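Local coordinates for glucoamylase (Thermoanaerobacterium thermosaccharolyticum, PDB 1LF6), which hydrolyses terminal alpha-1,4-linked glucose residues one after another from the non-reducing ends of glucan chains, releasing beta-D-glucose, at residues 100-109 with 119-127. Sequence-based numbering, arbitrary orientation.
Sequences FTDKSLGYKL and RITKDIFTD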
loop_
_atom_site.group_PDB
_atom_site.type_symbol
_atom_site.label_atom_id
_atom_site.label_comp_id
_atom_site.label_asym_id
_atom_site.label_seq_id
_atom_site.Cartn_x
_atom_site.Cartn_y
_atom_site.Cartn_z
ATOM N N PHE A 100 1.789 7.260 -18.429
ATOM C CA PHE A 100 1.704 7.219 -19.889
ATOM C C PHE A 100 0.339 7.775 -20.289
ATOM O O PHE A 100 0.234 8.605 -21.189
ATOM C CB PHE A 100 1.859 5.776 -20.390
ATOM C CG PHE A 100 3.233 5.191 -20.161
ATOM C CD1 PHE A 100 3.430 3.816 -20.218
ATOM C CD2 PHE A 100 4.329 6.014 -19.895
ATOM C CE1 PHE A 100 4.689 3.265 -20.013
ATOM C CE2 PHE A 100 5.594 5.468 -19.689
ATOM C CZ PHE A 100 5.771 4.091 -19.748
ATOM N N THR A 101 -0.703 7.304 -19.611
ATOM C CA THR A 101 -2.070 7.760 -19.846
ATOM C C THR A 101 -2.812 7.682 -18.514
ATOM O O THR A 101 -2.290 7.143 -17.536
ATOM C CB THR A 101 -2.829 6.869 -20.853
ATOM O OG1 THR A 101 -3.076 5.588 -20.265
ATOM C CG2 THR A 101 -2.023 6.694 -22.136
ATOM N N ASP A 102 -4.026 8.222 -18.482
ATOM C CA ASP A 102 -4.851 8.204 -17.281
ATOM C C ASP A 102 -5.458 6.829 -17.016
ATOM O O ASP A 102 -6.125 6.619 -16.000
ATOM C CB ASP A 102 -5.980 9.230 -17.398
ATOM C CG ASP A 102 -5.537 10.628 -17.032
ATOM O OD1 ASP A 102 -6.380 11.554 -17.091
ATOM O OD2 ASP A 102 -4.351 10.807 -16.679
ATOM N N LYS A 103 -5.232 5.888 -17.924
ATOM C CA LYS A 103 -5.789 4.552 -17.752
ATOM C C LYS A 103 -4.734 3.459 -17.862
ATOM O O LYS A 103 -5.001 2.374 -18.377
ATOM C CB LYS A 103 -6.918 4.317 -18.767
ATOM C CG LYS A 103 -8.113 5.258 -18.570
ATOM C CD LYS A 103 -9.195 5.075 -19.628
ATOM C CE LYS A 103 -10.390 5.991 -19.369
ATOM N NZ LYS A 103 -11.450 5.870 -20.424
ATOM N N SER A 104 -3.531 3.760 -17.378
ATOM C CA SER A 104 -2.425 2.805 -17.387
ATOM C C SER A 104 -1.413 3.130 -16.288
ATOM O O SER A 104 -1.108 4.298 -16.028
ATOM C CB SER A 104 -1.724 2.786 -18.759
ATOM O OG SER A 104 -1.230 4.062 -19.128
ATOM N N LEU A 105 -0.904 2.090 -15.634
ATOM C CA LEU A 105 0.074 2.279 -14.569
ATOM C C LEU A 105 1.497 2.229 -15.118
ATOM O O LEU A 105 2.361 1.521 -14.599
ATOM C CB LEU A 105 -0.118 1.230 -13.467
ATOM C CG LEU A 105 -1.383 1.383 -12.610
ATOM C CD1 LEU A 105 -1.395 0.335 -11.509
ATOM C CD2 LEU A 105 -1.424 2.773 -12.001
ATOM N N GLY A 106 1.712 2.981 -16.194
ATOM C CA GLY A 106 3.019 3.070 -16.815
ATOM C C GLY A 106 3.499 4.462 -16.461
ATOM O O GLY A 106 2.705 5.398 -16.445
ATOM N N TYR A 107 4.787 4.620 -16.186
ATOM C CA TYR A 107 5.283 5.929 -15.787
ATOM C C TYR A 107 6.465 6.499 -16.552
ATOM O O TYR A 107 7.325 5.777 -17.067
ATOM C CB TYR A 107 5.662 5.907 -14.303
ATOM C CG TYR A 107 4.540 5.507 -13.375
ATOM C CD1 TYR A 107 3.798 6.466 -12.690
ATOM C CD2 TYR A 107 4.239 4.164 -13.163
ATOM C CE1 TYR A 107 2.785 6.095 -11.811
ATOM C CE2 TYR A 107 3.229 3.781 -12.289
ATOM C CZ TYR A 107 2.507 4.752 -11.616
ATOM O OH TYR A 107 1.503 4.370 -10.753
ATOM N N LYS A 108 6.492 7.827 -16.584
ATOM C CA LYS A 108 7.552 8.589 -17.210
ATOM C C LYS A 108 8.128 9.463 -16.106
ATOM O O LYS A 108 7.390 10.148 -15.392
ATOM C CB LYS A 108 7.005 9.479 -18.328
ATOM C CG LYS A 108 8.063 10.378 -18.961
ATOM C CD LYS A 108 7.453 11.292 -20.017
ATOM C CE LYS A 108 8.503 12.194 -20.629
ATOM N NZ LYS A 108 7.905 13.141 -21.610
ATOM N N LEU A 109 9.442 9.424 -15.953
ATOM C CA LEU A 109 10.107 10.228 -14.935
ATOM C C LEU A 109 11.111 11.161 -15.592
ATOM O O LEU A 109 11.862 10.759 -16.480
ATOM C CB LEU A 109 10.838 9.325 -13.936
ATOM C CG LEU A 109 9.997 8.494 -12.962
ATOM C CD1 LEU A 109 10.880 7.454 -12.279
ATOM C CD2 LEU A 109 9.352 9.410 -11.944
ATOM N N ARG A 119 19.992 15.855 -17.301
ATOM C CA ARG A 119 18.580 15.510 -17.217
ATOM C C ARG A 119 18.430 14.064 -17.658
ATOM O O ARG A 119 18.962 13.664 -18.693
ATOM C CB ARG A 119 17.748 16.409 -18.133
ATOM C CG ARG A 119 16.254 16.112 -18.102
ATOM C CD ARG A 119 15.565 16.701 -19.315
ATOM N NE ARG A 119 15.647 18.155 -19.332
ATOM C CZ ARG A 119 15.561 18.894 -20.433
ATOM N NH1 ARG A 119 15.643 20.214 -20.353
ATOM N NH2 ARG A 119 15.406 18.310 -21.615
ATOM N N ILE A 120 17.719 13.275 -16.864
ATOM C CA ILE A 120 17.500 11.876 -17.201
ATOM C C ILE A 120 16.001 11.624 -17.307
ATOM O O ILE A 120 15.239 11.967 -16.401
ATOM C CB ILE A 120 18.100 10.935 -16.128
ATOM C CG1 ILE A 120 19.610 11.167 -16.013
ATOM C CG2 ILE A 120 17.822 9.484 -16.494
ATOM C CD1 ILE A 120 20.301 10.271 -14.995
ATOM N N THR A 121 15.579 11.036 -18.419
ATOM C CA THR A 121 14.166 10.746 -18.628
ATOM C C THR A 121 13.967 9.235 -18.679
ATOM O O THR A 121 14.714 8.528 -19.354
ATOM C CB THR A 121 13.664 11.381 -19.939
ATOM O OG1 THR A 121 13.871 12.797 -19.882
ATOM C CG2 THR A 121 12.178 11.095 -20.143
ATOM N N LYS A 122 12.962 8.743 -17.959
ATOM C CA LYS A 122 12.707 7.309 -17.917
ATOM C C LYS A 122 11.285 6.902 -18.298
ATOM O O LYS A 122 10.335 7.658 -18.128
ATOM C CB LYS A 122 13.009 6.768 -16.514
ATOM C CG LYS A 122 14.369 7.163 -15.951
ATOM C CD LYS A 122 14.491 6.744 -14.487
ATOM C CE LYS A 122 15.862 7.076 -13.918
ATOM N NZ LYS A 122 15.974 6.700 -12.475
ATOM N N ASP A 123 11.169 5.684 -18.811
ATOM C CA ASP A 123 9.896 5.091 -19.200
ATOM C C ASP A 123 9.937 3.749 -18.497
ATOM O O ASP A 123 10.786 2.912 -18.811
ATOM C CB ASP A 123 9.837 4.888 -20.717
ATOM C CG ASP A 123 9.464 6.151 -21.461
ATOM O OD1 ASP A 123 9.765 7.245 -20.941
ATOM O OD2 ASP A 123 8.876 6.057 -22.569
ATOM N N ILE A 124 9.031 3.549 -17.545
ATOM C CA ILE A 124 9.016 2.316 -16.768
ATOM C C ILE A 124 7.694 1.559 -16.786
ATOM O O ILE A 124 6.626 2.144 -16.618
ATOM C CB ILE A 124 9.397 2.617 -15.301
ATOM C CG1 ILE A 124 10.754 3.334 -15.269
ATOM C CG2 ILE A 124 9.445 1.325 -14.483
ATOM C CD1 ILE A 124 11.115 3.910 -13.915
ATOM N N PHE A 125 7.789 0.245 -16.976
ATOM C CA PHE A 125 6.632 -0.644 -17.011
ATOM C C PHE A 125 7.152 -2.073 -17.076
ATOM O O PHE A 125 8.359 -2.296 -17.046
ATOM C CB PHE A 125 5.754 -0.336 -18.228
ATOM C CG PHE A 125 6.448 -0.531 -19.545
ATOM C CD1 PHE A 125 6.361 -1.746 -20.221
ATOM C CD2 PHE A 125 7.207 0.493 -20.104
ATOM C CE1 PHE A 125 7.020 -1.936 -21.435
ATOM C CE2 PHE A 125 7.868 0.313 -21.314
ATOM C CZ PHE A 125 7.776 -0.904 -21.982
ATOM N N THR A 126 6.253 -3.045 -17.162
ATOM C CA THR A 126 6.685 -4.435 -17.219
ATOM C C THR A 126 6.267 -5.138 -18.507
ATOM O O THR A 126 5.454 -4.624 -19.274
ATOM C CB THR A 126 6.138 -5.234 -16.025
ATOM O OG1 THR A 126 4.708 -5.154 -16.009
ATOM C CG2 THR A 126 6.692 -4.679 -14.718
ATOM N N ASP A 127 6.840 -6.316 -18.726
ATOM C CA ASP A 127 6.552 -7.131 -19.895
ATOM C C ASP A 127 5.297 -7.937 -19.579
ATOM O O ASP A 127 5.304 -8.784 -18.687
ATOM C CB ASP A 127 7.744 -8.059 -20.170
ATOM C CG ASP A 127 7.605 -8.844 -21.474
ATOM O OD1 ASP A 127 8.648 -9.247 -22.028
ATOM O OD2 ASP A 127 6.467 -9.066 -21.933
#
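L109 O accepts the amide of K122 at 2.7 Å from K122 N, and T121 CA brings its C-H to the same oxygen. In return L109 N bonds to K122 O. One hydrogen-bonded pair along, Y107 and I124 exchange straighter bonds, 3.1 Å from Y107 N to I124 O and 2.8 Å from I124 N to Y107 O. Between these two pairs sits the non-hydrogen-bonded pair K108 and D123. Strands 107-113 and 118-126 are the two arms of an antiparallel beta hairpin in the N-terminal beta-sandwich domain. On the K108 face, the lysine has CG anti to its backbone N (chi1 176°) and runs extended, setting CE 3.9 Å from T121 CG2. D123 lies alongside but makes its salt bridge with K273. On the other face the CD1 methyls of L109 and I124 meet at 3.9 Å. Beyond the paired residues, one face of the F100 ring rests on the backbone of G106, whose C lies over the ring centre, 3.6 Å from its plane. F125 CD2 meets the edge of that ring, 3.7 Å from F100 CE1, and the two side chains cross at about a right angle. With an alanine at F100, the backbone of G106 would probably lose the ring against it and F125 its aromatic neighbour. I277 of helix 269-284 also touches F100.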